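Local coordinates for protein protease (Helicobacter pylori, PDB 5EUF) that probably acts as a zinc-dependent M16-family peptidase that cleaves the cytoplasmic domain of human junctional adhesion molecule A, weakening the gastric epithelial barrier, at residues V11-G16 with H212-K217; N15-V20 with A192-V197; G50-L55 with K180-L185; V252-K257 with E329-L334; K336-E341 with V402-F407. All blocks are in the same frame, centred on the assembly; numbering follows the deposited sequence.

The five contacts fall into two groups on opposite sides of the chain's centre. Contacts 1, 2 and 3 lie in the half that holds the zinc site of H53 and E133, contacts 4 and 5 in the other. Contacts 1 and 2 share N15 and G16, have centres about 9 Å apart and reach the same mixed sheet. Contact 3 holds the zinc ligand H53. Its centre is about 20 Å from that of contact 2 and about 21 Å from that of contact 1. Contacts 4 and 5 both use helix 323-338 and touch through Y256 and K257, which pack on Y406 and F407, with centres about 12 Å apart. The centre of contact 3 lies about 35 Å from that of contact 4.

Contact 1 of 5, residues V11-G16 with H212-K217; sequences VTLKNG and HFESLK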
# COMPACT_ATOMS: atom_id res chain seq x y z
N VAL B 11 20.31 -19.05 -26.68
CA VAL B 11 21.70 -19.04 -26.25
C VAL B 11 21.87 -18.08 -25.08
O VAL B 11 21.43 -16.93 -25.15
CB VAL B 11 22.66 -18.64 -27.40
CG1 VAL B 11 24.01 -18.22 -26.86
CG2 VAL B 11 22.81 -19.78 -28.40
N THR B 12 22.49 -18.55 -24.01
CA THR B 12 22.80 -17.70 -22.87
C THR B 12 24.26 -17.27 -22.92
O THR B 12 25.15 -18.10 -23.10
CB THR B 12 22.51 -18.40 -21.53
OG1 THR B 12 21.12 -18.75 -21.46
CG2 THR B 12 22.86 -17.49 -20.37
N LEU B 13 24.49 -15.97 -22.77
CA LEU B 13 25.84 -15.41 -22.84
C LEU B 13 26.56 -15.52 -21.51
O LEU B 13 25.97 -15.94 -20.51
CB LEU B 13 25.78 -13.95 -23.30
CG LEU B 13 25.88 -13.68 -24.81
CD1 LEU B 13 25.13 -14.72 -25.63
CD2 LEU B 13 25.36 -12.28 -25.12
N LYS B 14 27.83 -15.15 -21.49
CA LYS B 14 28.66 -15.32 -20.30
C LYS B 14 28.28 -14.35 -19.18
O LYS B 14 28.77 -14.47 -18.05
CB LYS B 14 30.15 -15.15 -20.65
CG LYS B 14 30.56 -13.73 -21.00
CD LYS B 14 32.07 -13.63 -21.19
CE LYS B 14 32.52 -12.20 -21.40
NZ LYS B 14 34.00 -12.09 -21.53
N ASN B 15 27.42 -13.39 -19.49
CA ASN B 15 26.96 -12.43 -18.50
C ASN B 15 25.52 -12.70 -18.08
O ASN B 15 24.92 -11.90 -17.37
CB ASN B 15 27.10 -11.01 -19.04
CG ASN B 15 26.50 -10.84 -20.42
OD1 ASN B 15 25.74 -11.69 -20.88
ND2 ASN B 15 26.84 -9.75 -21.08
N GLY B 16 24.98 -13.82 -18.53
CA GLY B 16 23.63 -14.22 -18.16
C GLY B 16 22.54 -13.71 -19.08
O GLY B 16 21.37 -14.00 -18.88
N HIS B 212 27.79 -7.32 -29.54
CA HIS B 212 27.44 -6.09 -28.84
C HIS B 212 27.14 -6.27 -27.36
O HIS B 212 27.19 -5.31 -26.59
CB HIS B 212 26.25 -5.43 -29.53
CG HIS B 212 26.52 -5.00 -30.94
ND1 HIS B 212 26.26 -5.81 -32.02
CD2 HIS B 212 27.04 -3.86 -31.44
CE1 HIS B 212 26.60 -5.18 -33.13
NE2 HIS B 212 27.08 -3.99 -32.80
N PHE B 213 26.83 -7.49 -26.94
CA PHE B 213 26.32 -7.69 -25.59
C PHE B 213 27.19 -8.59 -24.69
O PHE B 213 27.10 -8.50 -23.47
CB PHE B 213 24.90 -8.27 -25.65
CG PHE B 213 23.90 -7.32 -26.26
CD1 PHE B 213 23.18 -6.44 -25.46
CD2 PHE B 213 23.67 -7.31 -27.62
CE1 PHE B 213 22.26 -5.57 -26.01
CE2 PHE B 213 22.75 -6.44 -28.18
CZ PHE B 213 22.04 -5.57 -27.37
N GLU B 214 28.02 -9.43 -25.29
CA GLU B 214 28.79 -10.40 -24.51
C GLU B 214 29.78 -9.73 -23.57
O GLU B 214 30.11 -10.28 -22.51
CB GLU B 214 29.53 -11.37 -25.44
CG GLU B 214 30.13 -12.57 -24.74
CD GLU B 214 30.91 -13.47 -25.69
OE1 GLU B 214 31.70 -12.94 -26.50
OE2 GLU B 214 30.72 -14.70 -25.62
N SER B 215 30.25 -8.55 -23.95
CA SER B 215 31.27 -7.85 -23.17
C SER B 215 30.68 -6.93 -22.10
O SER B 215 31.42 -6.36 -21.30
CB SER B 215 32.19 -7.05 -24.11
OG SER B 215 31.44 -6.44 -25.14
N LEU B 216 29.36 -6.79 -22.09
CA LEU B 216 28.70 -5.96 -21.08
C LEU B 216 28.76 -6.64 -19.72
O LEU B 216 28.62 -7.86 -19.61
CB LEU B 216 27.25 -5.68 -21.47
CG LEU B 216 27.05 -4.74 -22.66
CD1 LEU B 216 25.61 -4.31 -22.77
CD2 LEU B 216 27.96 -3.53 -22.55
N LYS B 217 28.98 -5.85 -18.67
CA LYS B 217 29.19 -6.40 -17.34
C LYS B 217 27.96 -6.25 -16.45
O LYS B 217 27.13 -5.37 -16.65
CB LYS B 217 30.40 -5.73 -16.68
CG LYS B 217 31.70 -5.83 -17.48
CD LYS B 217 32.02 -7.27 -17.86
CE LYS B 217 33.23 -7.35 -18.79
NZ LYS B 217 33.40 -8.70 -19.39
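V11 lies in the edge strand 9-12, where its backbone pairs with V19 of the next strand. Just beyond the strand, L13 turns its CB toward 212-217. Its CD2 meets CB of F213 at 4.1 Å and the backbone of E214, while the F213 ring leads away. The K14 chain runs extended beyond CG and crosses the E214 side chain at about a right angle, CG to CG 3.9 Å. Further out, K14 NZ comes within 4.1 Å of K217 NZ, a like-charge pair that is probably unfavourable. K14 NZ is 5.5 Å from E214 OE1, not a contact but perhaps a partial compensation. L13 to G16 form a type I beta turn, which links strand 9-12 to strand 18-23, and it meets a second type I turn, from F213 to L216. N15 joins the two. Its ND2 donates to F213 O at 2.7 Å, bent at 132°, and to L216 O at 3.0 Å, nearly straight at 172°. Both acceptors lie in the N15 amide plane, so the group's rotation is fixed. F213 O also takes L216 N. G16, at positive phi, closes the first turn with G16 N to L13 O, 3.1 Å.

Contact 2 of 5, residues N15-V20 with A192-V197; sequences NGLQVV and AIVLVV
Three firm backbone hydrogen bonds and one weak one join 15-20 to 192-197. V194 sits in the middle. Its N donates to Q18 O at 2.8 Å, nearly along the C=O axis, and its O accepts from V20 N at 2.9 Å, in the carbonyl plane. V196 N then donates to V20 O at 2.8 Å, at 170°. The bond from Q18 N to A192 O is weak at 3.4 Å. Side chains of paired residues lie next to each other on the same face. Q18 and I193 run alongside one another, pointing the same way, with Q18 OE1 beside I193 CD1. V20 and L195 do likewise: L195 CD1 touches V20 CG1 at 3.6 Å. These four side chains share one face of the sheet, where helix 365-376 brings L376 onto V20 and L195. V19 and V194 point to the other face. There L17, with CG anti to its backbone N (chi1 -179°), sends CD1 to A192 CB and CD2 to V194 CG2 at 3.7 Å. Helices 202-213 and 102-113 cover this side. F213 and M113 both touch L17. In the next shell, N15 OD1 accepts from L17 N at 3.2 Å from above the carbonyl plane. This Asx turn sets the backbone just before the strand starts. Q18 NE2 has its partner in S10 OG. The strands run in nearly the same direction, 13° apart. Strand 192-198, more than 170 residues further along the chain, lies between strands 18-23 and 30-37 of the mixed sheet, a parallel pair in an otherwise antiparallel array.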
# COMPACT_ATOMS: atom_id res chain seq x y z
N ASN B 15 27.42 -13.39 -19.49
CA ASN B 15 26.96 -12.43 -18.50
C ASN B 15 25.52 -12.70 -18.08
O ASN B 15 24.92 -11.90 -17.37
CB ASN B 15 27.10 -11.01 -19.04
CG ASN B 15 26.50 -10.84 -20.42
OD1 ASN B 15 25.74 -11.69 -20.88
ND2 ASN B 15 26.84 -9.75 -21.08
N GLY B 16 24.98 -13.82 -18.53
CA GLY B 16 23.63 -14.22 -18.16
C GLY B 16 22.54 -13.71 -19.08
O GLY B 16 21.37 -14.00 -18.88
N LEU B 17 22.93 -12.93 -20.09
CA LEU B 17 21.98 -12.43 -21.07
C LEU B 17 21.47 -13.56 -21.96
O LEU B 17 22.26 -14.30 -22.54
CB LEU B 17 22.60 -11.33 -21.93
CG LEU B 17 21.64 -10.72 -22.96
CD1 LEU B 17 20.96 -9.49 -22.40
CD2 LEU B 17 22.35 -10.41 -24.26
N GLN B 18 20.15 -13.68 -22.06
CA GLN B 18 19.54 -14.69 -22.91
C GLN B 18 19.27 -14.12 -24.30
O GLN B 18 18.76 -13.01 -24.44
CB GLN B 18 18.25 -15.21 -22.28
CG GLN B 18 17.58 -16.32 -23.08
CD GLN B 18 16.39 -16.92 -22.36
OE1 GLN B 18 15.93 -16.39 -21.34
NE2 GLN B 18 15.89 -18.03 -22.87
N VAL B 19 19.62 -14.89 -25.33
CA VAL B 19 19.39 -14.47 -26.70
C VAL B 19 18.48 -15.47 -27.41
O VAL B 19 18.81 -16.65 -27.53
CB VAL B 19 20.71 -14.34 -27.49
CG1 VAL B 19 20.48 -13.56 -28.77
CG2 VAL B 19 21.77 -13.67 -26.64
N VAL B 20 17.33 -14.99 -27.88
CA VAL B 20 16.36 -15.85 -28.54
C VAL B 20 16.11 -15.42 -29.98
O VAL B 20 15.70 -14.29 -30.24
CB VAL B 20 15.02 -15.87 -27.78
CG1 VAL B 20 14.04 -16.80 -28.48
CG2 VAL B 20 15.22 -16.29 -26.33
N ALA B 192 18.20 -9.40 -18.46
CA ALA B 192 17.70 -8.96 -19.76
C ALA B 192 17.65 -10.08 -20.80
O ALA B 192 18.40 -11.05 -20.72
CB ALA B 192 18.54 -7.80 -20.28
N ILE B 193 16.76 -9.92 -21.77
CA ILE B 193 16.61 -10.88 -22.86
C ILE B 193 16.58 -10.17 -24.21
O ILE B 193 15.79 -9.25 -24.41
CB ILE B 193 15.32 -11.71 -22.73
CG1 ILE B 193 15.32 -12.52 -21.44
CG2 ILE B 193 15.14 -12.63 -23.94
CD1 ILE B 193 14.02 -13.27 -21.19
N VAL B 194 17.45 -10.58 -25.12
CA VAL B 194 17.45 -10.04 -26.48
C VAL B 194 16.75 -11.00 -27.42
O VAL B 194 17.22 -12.12 -27.66
CB VAL B 194 18.88 -9.76 -26.98
CG1 VAL B 194 18.85 -9.27 -28.42
CG2 VAL B 194 19.57 -8.74 -26.08
N LEU B 195 15.61 -10.57 -27.95
CA LEU B 195 14.77 -11.40 -28.80
C LEU B 195 14.72 -10.85 -30.22
O LEU B 195 14.43 -9.68 -30.43
CB LEU B 195 13.36 -11.49 -28.22
CG LEU B 195 12.25 -12.14 -29.05
CD1 LEU B 195 12.49 -13.63 -29.20
CD2 LEU B 195 10.89 -11.87 -28.43
N VAL B 196 15.01 -11.71 -31.20
CA VAL B 196 14.96 -11.31 -32.60
C VAL B 196 14.04 -12.22 -33.41
O VAL B 196 14.26 -13.43 -33.49
CB VAL B 196 16.36 -11.31 -33.24
CG1 VAL B 196 16.27 -10.97 -34.72
CG2 VAL B 196 17.29 -10.33 -32.52
N VAL B 197 13.00 -11.63 -33.99
CA VAL B 197 12.00 -12.38 -34.74
C VAL B 197 11.86 -11.83 -36.16
O VAL B 197 11.83 -10.61 -36.35
CB VAL B 197 10.62 -12.35 -34.03
CG1 VAL B 197 9.59 -13.15 -34.81
CG2 VAL B 197 10.74 -12.86 -32.61

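Contact 3 of 5, residues G50-L55 with K180-L185; sequences GIAHML and KKFHSL. With ZN (zinc ion), chain G.
Helix 51-58 carries the zinc-binding HxxEH sequence of M16 peptidases, and this contact is its packing on helix 176-186. The short segments cross at -75°, with axes 10.1 Å apart at closest. F182 is the main side chain. With CG anti to its backbone N (chi1 -166°), its ring lies against the first helix and meets three residues there. I51 CG2 lies over one face in a CH-pi contact, 4.0 Å from the ring centroid. L55 CD1 comes to the edge, 3.5 Å from F182 CD1. A52 CB approaches F182 CE1 at 3.9 Å. L55 also crosses H183 obliquely, and its CD2 touches H183 CB at 3.7 Å. All five touching residues are buried, and the contact between the segments is apolar. H53 takes no part in it and belongs to the metal site: its CG is anti to the backbone N (chi1 178°), and its NE2 binds the zinc at 2.4 Å. E133 is the second protein ligand seen. H57, one turn on, is probably also a ligand, and E56 probably the proton acceptor. The apolar side of the helix thus packs on helix 176-186 while H53 serves the zinc, an arrangement of the inverted zinc-binding motif of M16 peptidases.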
# COMPACT_ATOMS: atom_id res chain seq x y z
N GLY B 50 6.41 3.80 -9.75
CA GLY B 50 6.41 4.42 -11.06
C GLY B 50 7.80 4.60 -11.64
O GLY B 50 7.96 5.18 -12.72
N ILE B 51 8.82 4.11 -10.93
CA ILE B 51 10.20 4.28 -11.35
C ILE B 51 10.53 3.43 -12.57
O ILE B 51 11.23 3.87 -13.49
CB ILE B 51 11.18 3.94 -10.21
CG1 ILE B 51 11.03 4.94 -9.06
CG2 ILE B 51 12.62 3.94 -10.70
CD1 ILE B 51 12.08 4.80 -7.98
N ALA B 52 10.01 2.20 -12.59
CA ALA B 52 10.21 1.30 -13.72
C ALA B 52 9.71 1.95 -15.01
O ALA B 52 10.32 1.80 -16.07
CB ALA B 52 9.50 -0.02 -13.48
N HIS B 53 8.60 2.68 -14.90
CA HIS B 53 8.01 3.39 -16.02
C HIS B 53 8.82 4.63 -16.42
O HIS B 53 8.93 4.94 -17.60
CB HIS B 53 6.57 3.79 -15.69
CG HIS B 53 5.89 4.58 -16.76
ND1 HIS B 53 5.80 5.96 -16.73
CD2 HIS B 53 5.25 4.19 -17.89
CE1 HIS B 53 5.14 6.38 -17.80
NE2 HIS B 53 4.80 5.32 -18.52
N MSE B 54 9.37 5.32 -15.42
CA MSE B 54 10.20 6.49 -15.68
C MSE B 54 11.43 6.11 -16.51
O MSE B 54 11.81 6.84 -17.43
CB MSE B 54 10.64 7.15 -14.37
CG MSE B 54 11.68 8.27 -14.51
SE MSE B 54 11.02 9.93 -15.32
CE MSE B 54 12.61 11.03 -15.10
N LEU B 55 12.02 4.96 -16.19
CA LEU B 55 13.18 4.45 -16.91
C LEU B 55 12.91 4.24 -18.40
O LEU B 55 13.82 4.31 -19.22
CB LEU B 55 13.66 3.14 -16.29
CG LEU B 55 14.46 3.27 -15.00
CD1 LEU B 55 14.91 1.91 -14.52
CD2 LEU B 55 15.66 4.18 -15.23
N LYS B 180 19.02 5.84 -10.40
CA LYS B 180 20.29 5.20 -10.72
C LYS B 180 20.40 3.84 -10.01
O LYS B 180 20.92 2.88 -10.58
CB LYS B 180 21.47 6.09 -10.33
CG LYS B 180 21.64 7.30 -11.24
CD LYS B 180 22.93 8.04 -10.92
CE LYS B 180 23.21 9.14 -11.93
NZ LYS B 180 24.50 9.82 -11.63
N LYS B 181 19.90 3.77 -8.78
CA LYS B 181 19.90 2.53 -8.03
C LYS B 181 19.01 1.49 -8.70
O LYS B 181 19.42 0.35 -8.91
CB LYS B 181 19.44 2.76 -6.59
N PHE B 182 17.79 1.91 -9.05
CA PHE B 182 16.82 1.01 -9.67
C PHE B 182 17.30 0.49 -11.01
O PHE B 182 17.23 -0.71 -11.28
CB PHE B 182 15.47 1.73 -9.84
CG PHE B 182 14.32 0.81 -10.14
CD1 PHE B 182 14.04 0.43 -11.44
CD2 PHE B 182 13.51 0.34 -9.12
CE1 PHE B 182 12.98 -0.42 -11.72
CE2 PHE B 182 12.45 -0.50 -9.39
CZ PHE B 182 12.18 -0.88 -10.69
N HIS B 183 17.80 1.39 -11.85
CA HIS B 183 18.22 1.03 -13.20
C HIS B 183 19.41 0.07 -13.21
O HIS B 183 19.35 -0.99 -13.82
CB HIS B 183 18.57 2.27 -14.02
CG HIS B 183 19.06 1.97 -15.39
ND1 HIS B 183 20.41 1.93 -15.70
CD2 HIS B 183 18.40 1.66 -16.53
CE1 HIS B 183 20.55 1.62 -16.98
NE2 HIS B 183 19.35 1.46 -17.51
N SER B 184 20.48 0.46 -12.52
CA SER B 184 21.70 -0.35 -12.49
C SER B 184 21.46 -1.72 -11.86
O SER B 184 22.21 -2.67 -12.11
CB SER B 184 22.81 0.38 -11.73
OG SER B 184 22.50 0.47 -10.35
N LEU B 185 20.41 -1.82 -11.05
CA LEU B 185 20.07 -3.09 -10.40
C LEU B 185 19.24 -3.98 -11.31
O LEU B 185 19.48 -5.18 -11.40
CB LEU B 185 19.33 -2.84 -9.09
CG LEU B 185 18.76 -4.07 -8.39
CD1 LEU B 185 19.86 -5.06 -8.05
CD2 LEU B 185 17.99 -3.67 -7.15
ZN ZN G . 4.33 6.39 -20.62

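Contact 4 of 5, residues V252-K257 with E329-L334; sequences VALGYK and EIVALL
L254 and I330 slide past each other in opposite directions, while Y256 and L334 reach toward each other tip to tip. These two pairings carry the packing of helix 323-338 on one face of the sheet that contains strand 251-258. The short strand and helix segments run at 32° to each other, 10.9 Å apart at the closest point of their axes. L254 has CG anti to its backbone N (chi1 173°), and its CD2 branch does most of the touching. It meets I330 CD1 at 3.6 Å and V331 CG2 at 4.1 Å. I330 has CG1 in the crowded position between backbone N and carbonyl carbon (chi1 51°), with CD1 resting beside both CD2 and CB of L254. One helical turn on, L334 CD1 meets the Y256 ring near its outer end. It lies 3.6 Å from Y256 CE1 and 3.7 Å from Y256 OH. The Y256 ring also meets the ring of F407. On the reverse face of the strand, A253 packs on L146 and F150 of helix 142-154, so the sheet lies between helices. Methyl groups, with some methylene carbons and the Y256 ring, make most of the contacts between these two segments. The packing therefore relies on shape and burial of apolar surface, not on directional bonds.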
# COMPACT_ATOMS: atom_id res chain seq x y z
N VAL B 252 -17.92 1.41 -14.17
CA VAL B 252 -17.81 0.34 -13.18
C VAL B 252 -16.64 -0.59 -13.49
O VAL B 252 -16.36 -0.88 -14.65
CB VAL B 252 -19.11 -0.48 -13.09
CG1 VAL B 252 -19.42 -1.15 -14.42
CG2 VAL B 252 -19.03 -1.52 -11.97
N ALA B 253 -15.95 -1.03 -12.45
CA ALA B 253 -14.91 -2.03 -12.59
C ALA B 253 -15.19 -3.20 -11.65
O ALA B 253 -15.20 -3.03 -10.44
CB ALA B 253 -13.54 -1.43 -12.31
N LEU B 254 -15.43 -4.37 -12.22
CA LEU B 254 -15.67 -5.57 -11.43
C LEU B 254 -14.59 -6.60 -11.72
O LEU B 254 -14.52 -7.14 -12.83
CB LEU B 254 -17.06 -6.15 -11.71
CG LEU B 254 -17.38 -7.51 -11.08
CD1 LEU B 254 -17.24 -7.46 -9.56
CD2 LEU B 254 -18.78 -7.97 -11.47
N GLY B 255 -13.74 -6.87 -10.74
CA GLY B 255 -12.64 -7.79 -10.92
C GLY B 255 -12.67 -8.95 -9.95
O GLY B 255 -13.04 -8.81 -8.79
N TYR B 256 -12.27 -10.12 -10.45
CA TYR B 256 -12.19 -11.32 -9.62
C TYR B 256 -10.75 -11.81 -9.57
O TYR B 256 -10.06 -11.84 -10.59
CB TYR B 256 -13.11 -12.41 -10.17
CG TYR B 256 -14.59 -12.10 -10.03
CD1 TYR B 256 -15.28 -11.41 -11.02
CD2 TYR B 256 -15.29 -12.50 -8.90
CE1 TYR B 256 -16.63 -11.12 -10.88
CE2 TYR B 256 -16.64 -12.22 -8.76
CZ TYR B 256 -17.30 -11.53 -9.75
OH TYR B 256 -18.64 -11.26 -9.60
N LYS B 257 -10.29 -12.19 -8.38
CA LYS B 257 -8.95 -12.72 -8.21
C LYS B 257 -8.77 -14.00 -9.02
O LYS B 257 -9.71 -14.77 -9.21
CB LYS B 257 -8.64 -12.98 -6.73
CG LYS B 257 -8.33 -11.72 -5.94
CD LYS B 257 -7.03 -11.07 -6.40
CE LYS B 257 -6.83 -9.72 -5.72
NZ LYS B 257 -6.90 -9.81 -4.23
N GLU B 329 -26.25 -6.18 -13.92
CA GLU B 329 -26.38 -6.89 -15.18
C GLU B 329 -25.23 -7.85 -15.45
O GLU B 329 -25.45 -9.00 -15.83
CB GLU B 329 -26.50 -5.90 -16.34
CG GLU B 329 -27.75 -5.03 -16.30
CD GLU B 329 -29.03 -5.84 -16.41
OE1 GLU B 329 -29.02 -6.89 -17.09
OE2 GLU B 329 -30.05 -5.42 -15.82
N ILE B 330 -23.99 -7.39 -15.26
CA ILE B 330 -22.83 -8.24 -15.49
C ILE B 330 -22.83 -9.42 -14.53
O ILE B 330 -22.41 -10.52 -14.89
CB ILE B 330 -21.50 -7.46 -15.35
CG1 ILE B 330 -21.45 -6.69 -14.03
CG2 ILE B 330 -21.31 -6.50 -16.51
CD1 ILE B 330 -20.28 -5.74 -13.93
N VAL B 331 -23.31 -9.20 -13.31
CA VAL B 331 -23.43 -10.28 -12.34
C VAL B 331 -24.47 -11.29 -12.80
O VAL B 331 -24.27 -12.50 -12.71
CB VAL B 331 -23.79 -9.74 -10.93
CG1 VAL B 331 -24.17 -10.88 -10.00
CG2 VAL B 331 -22.63 -8.95 -10.35
N ALA B 332 -25.58 -10.77 -13.32
CA ALA B 332 -26.66 -11.61 -13.86
C ALA B 332 -26.17 -12.48 -15.01
O ALA B 332 -26.64 -13.61 -15.19
CB ALA B 332 -27.82 -10.74 -14.31
N LEU B 333 -25.23 -11.96 -15.79
CA LEU B 333 -24.60 -12.74 -16.85
C LEU B 333 -23.72 -13.83 -16.26
O LEU B 333 -23.76 -14.98 -16.70
CB LEU B 333 -23.77 -11.84 -17.77
CG LEU B 333 -24.55 -10.91 -18.70
CD1 LEU B 333 -23.61 -10.14 -19.61
CD2 LEU B 333 -25.55 -11.71 -19.52
N LEU B 334 -22.92 -13.46 -15.26
CA LEU B 334 -22.02 -14.40 -14.60
C LEU B 334 -22.78 -15.51 -13.90
O LEU B 334 -22.33 -16.66 -13.86
CB LEU B 334 -21.12 -13.67 -13.60
CG LEU B 334 -20.18 -12.61 -14.19
CD1 LEU B 334 -19.20 -12.12 -13.14
CD2 LEU B 334 -19.46 -13.16 -15.41

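Contact 5 of 5, residues K336-E341 with V402-F407; sequences KLKKGE and VANEYF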
# COMPACT_ATOMS: atom_id res chain seq x y z
N LYS B 336 -25.78 -16.50 -14.90
CA LYS B 336 -26.23 -17.24 -16.06
C LYS B 336 -25.11 -18.13 -16.60
O LYS B 336 -25.34 -19.28 -16.99
CB LYS B 336 -26.73 -16.29 -17.15
CG LYS B 336 -27.03 -16.96 -18.48
CD LYS B 336 -27.18 -15.95 -19.60
CE LYS B 336 -27.31 -16.65 -20.95
NZ LYS B 336 -27.24 -15.69 -22.09
N LEU B 337 -23.90 -17.59 -16.61
CA LEU B 337 -22.72 -18.34 -17.01
C LEU B 337 -22.45 -19.50 -16.06
O LEU B 337 -22.27 -20.64 -16.49
CB LEU B 337 -21.49 -17.43 -17.08
CG LEU B 337 -20.13 -18.12 -17.15
CD1 LEU B 337 -20.00 -18.94 -18.41
CD2 LEU B 337 -19.00 -17.10 -17.05
N LYS B 338 -22.44 -19.21 -14.76
CA LYS B 338 -22.15 -20.22 -13.75
C LYS B 338 -23.20 -21.33 -13.73
O LYS B 338 -22.94 -22.43 -13.23
CB LYS B 338 -22.03 -19.57 -12.37
CG LYS B 338 -20.72 -18.82 -12.16
CD LYS B 338 -20.54 -18.37 -10.72
CE LYS B 338 -21.48 -17.23 -10.37
NZ LYS B 338 -21.21 -16.71 -8.99
N LYS B 339 -24.38 -21.05 -14.27
CA LYS B 339 -25.41 -22.07 -14.41
C LYS B 339 -25.05 -23.05 -15.52
O LYS B 339 -25.64 -24.12 -15.64
CB LYS B 339 -26.78 -21.44 -14.69
CG LYS B 339 -27.45 -20.82 -13.47
CD LYS B 339 -28.78 -20.18 -13.83
CE LYS B 339 -29.47 -19.58 -12.61
NZ LYS B 339 -29.96 -20.62 -11.66
N GLY B 340 -24.06 -22.67 -16.33
CA GLY B 340 -23.57 -23.53 -17.39
C GLY B 340 -24.23 -23.29 -18.73
O GLY B 340 -24.23 -24.17 -19.60
N GLU B 341 -24.79 -22.10 -18.91
CA GLU B 341 -25.51 -21.78 -20.14
C GLU B 341 -24.57 -21.26 -21.22
O GLU B 341 -24.58 -20.07 -21.55
CB GLU B 341 -26.62 -20.76 -19.86
CG GLU B 341 -27.75 -21.30 -19.00
CD GLU B 341 -28.93 -20.35 -18.92
OE1 GLU B 341 -29.86 -20.64 -18.14
OE2 GLU B 341 -28.92 -19.33 -19.63
N VAL B 402 -14.14 -23.19 -14.33
CA VAL B 402 -13.28 -22.05 -14.06
C VAL B 402 -14.10 -20.84 -13.63
O VAL B 402 -13.69 -20.08 -12.75
CB VAL B 402 -12.43 -21.70 -15.30
CG1 VAL B 402 -11.65 -20.42 -15.08
CG2 VAL B 402 -11.48 -22.84 -15.63
N ALA B 403 -15.26 -20.68 -14.25
CA ALA B 403 -16.18 -19.60 -13.91
C ALA B 403 -16.59 -19.67 -12.44
O ALA B 403 -16.36 -18.73 -11.68
CB ALA B 403 -17.40 -19.63 -14.81
N ASN B 404 -17.19 -20.79 -12.04
CA ASN B 404 -17.63 -20.96 -10.66
C ASN B 404 -16.48 -20.96 -9.66
O ASN B 404 -16.68 -20.68 -8.47
CB ASN B 404 -18.42 -22.27 -10.52
CG ASN B 404 -19.81 -22.16 -11.10
OD1 ASN B 404 -20.78 -21.96 -10.37
ND2 ASN B 404 -19.92 -22.31 -12.41
N GLU B 405 -15.28 -21.26 -10.14
CA GLU B 405 -14.12 -21.35 -9.27
C GLU B 405 -13.65 -19.98 -8.80
O GLU B 405 -13.33 -19.80 -7.62
CB GLU B 405 -12.97 -22.06 -9.99
CG GLU B 405 -11.72 -22.23 -9.15
CD GLU B 405 -11.85 -23.30 -8.09
OE1 GLU B 405 -12.80 -24.10 -8.17
OE2 GLU B 405 -11.00 -23.34 -7.17
N TYR B 406 -13.62 -19.02 -9.71
CA TYR B 406 -13.00 -17.73 -9.43
C TYR B 406 -13.99 -16.57 -9.39
O TYR B 406 -13.71 -15.54 -8.78
CB TYR B 406 -11.91 -17.45 -10.46
CG TYR B 406 -10.91 -18.57 -10.61
CD1 TYR B 406 -10.05 -18.92 -9.57
CD2 TYR B 406 -10.82 -19.30 -11.80
CE1 TYR B 406 -9.14 -19.95 -9.71
CE2 TYR B 406 -9.91 -20.33 -11.94
CZ TYR B 406 -9.08 -20.65 -10.90
OH TYR B 406 -8.17 -21.67 -11.03
N PHE B 407 -15.13 -16.73 -10.04
CA PHE B 407 -16.11 -15.65 -10.09
C PHE B 407 -17.05 -15.71 -8.89
O PHE B 407 -18.27 -15.74 -9.04
CB PHE B 407 -16.90 -15.68 -11.40
CG PHE B 407 -16.05 -15.48 -12.62
CD1 PHE B 407 -14.83 -14.84 -12.54
CD2 PHE B 407 -16.48 -15.95 -13.86
CE1 PHE B 407 -14.04 -14.66 -13.67
CE2 PHE B 407 -15.70 -15.77 -14.99
CZ PHE B 407 -14.48 -15.12 -14.89
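A Schellman motif ends helix 323-338 here, beside the C-terminal turn of helix 396-406. G340, at positive phi, gives its N to L337 O at 2.7 Å. The second bond of the motif, E341 N to K336 O, is weak. The K338 carbonyl, in this last turn, is taken by the other helix: N404 ND2 donates to K338 O at 3.1 Å, at 162°. The donor lies in the carbonyl plane on a lone pair, and the acceptor lies in the N404 amide plane. N404 ND2 also donates to V400 O one turn back in its own helix, its strongest polar partner. Two carbonyls thus grip the amide nitrogen. The K338 side chain crosses N404 obliquely, with its CB 3.4 Å from N404 OD1, a plain packing contact. Its chain bends at chi3 (-72°) and brings NZ to F407 O at 3.1 Å, nearly along the C=O axis. F407 is the first residue to leave helical geometry, so the lysine's positive charge sits at a helix C-terminus, where the dipole would probably favour it. F407 N is satisfied by A403 O at 2.9 Å. Next to these polar bonds lies an apolar patch. L337 CD2 packs on A403 CB at 3.7 Å, and L272 of helix 266-276 touches both L337 and F407. L337 CD2 also meets the F407 ring at its edge, 4.1 Å from F407 CE2.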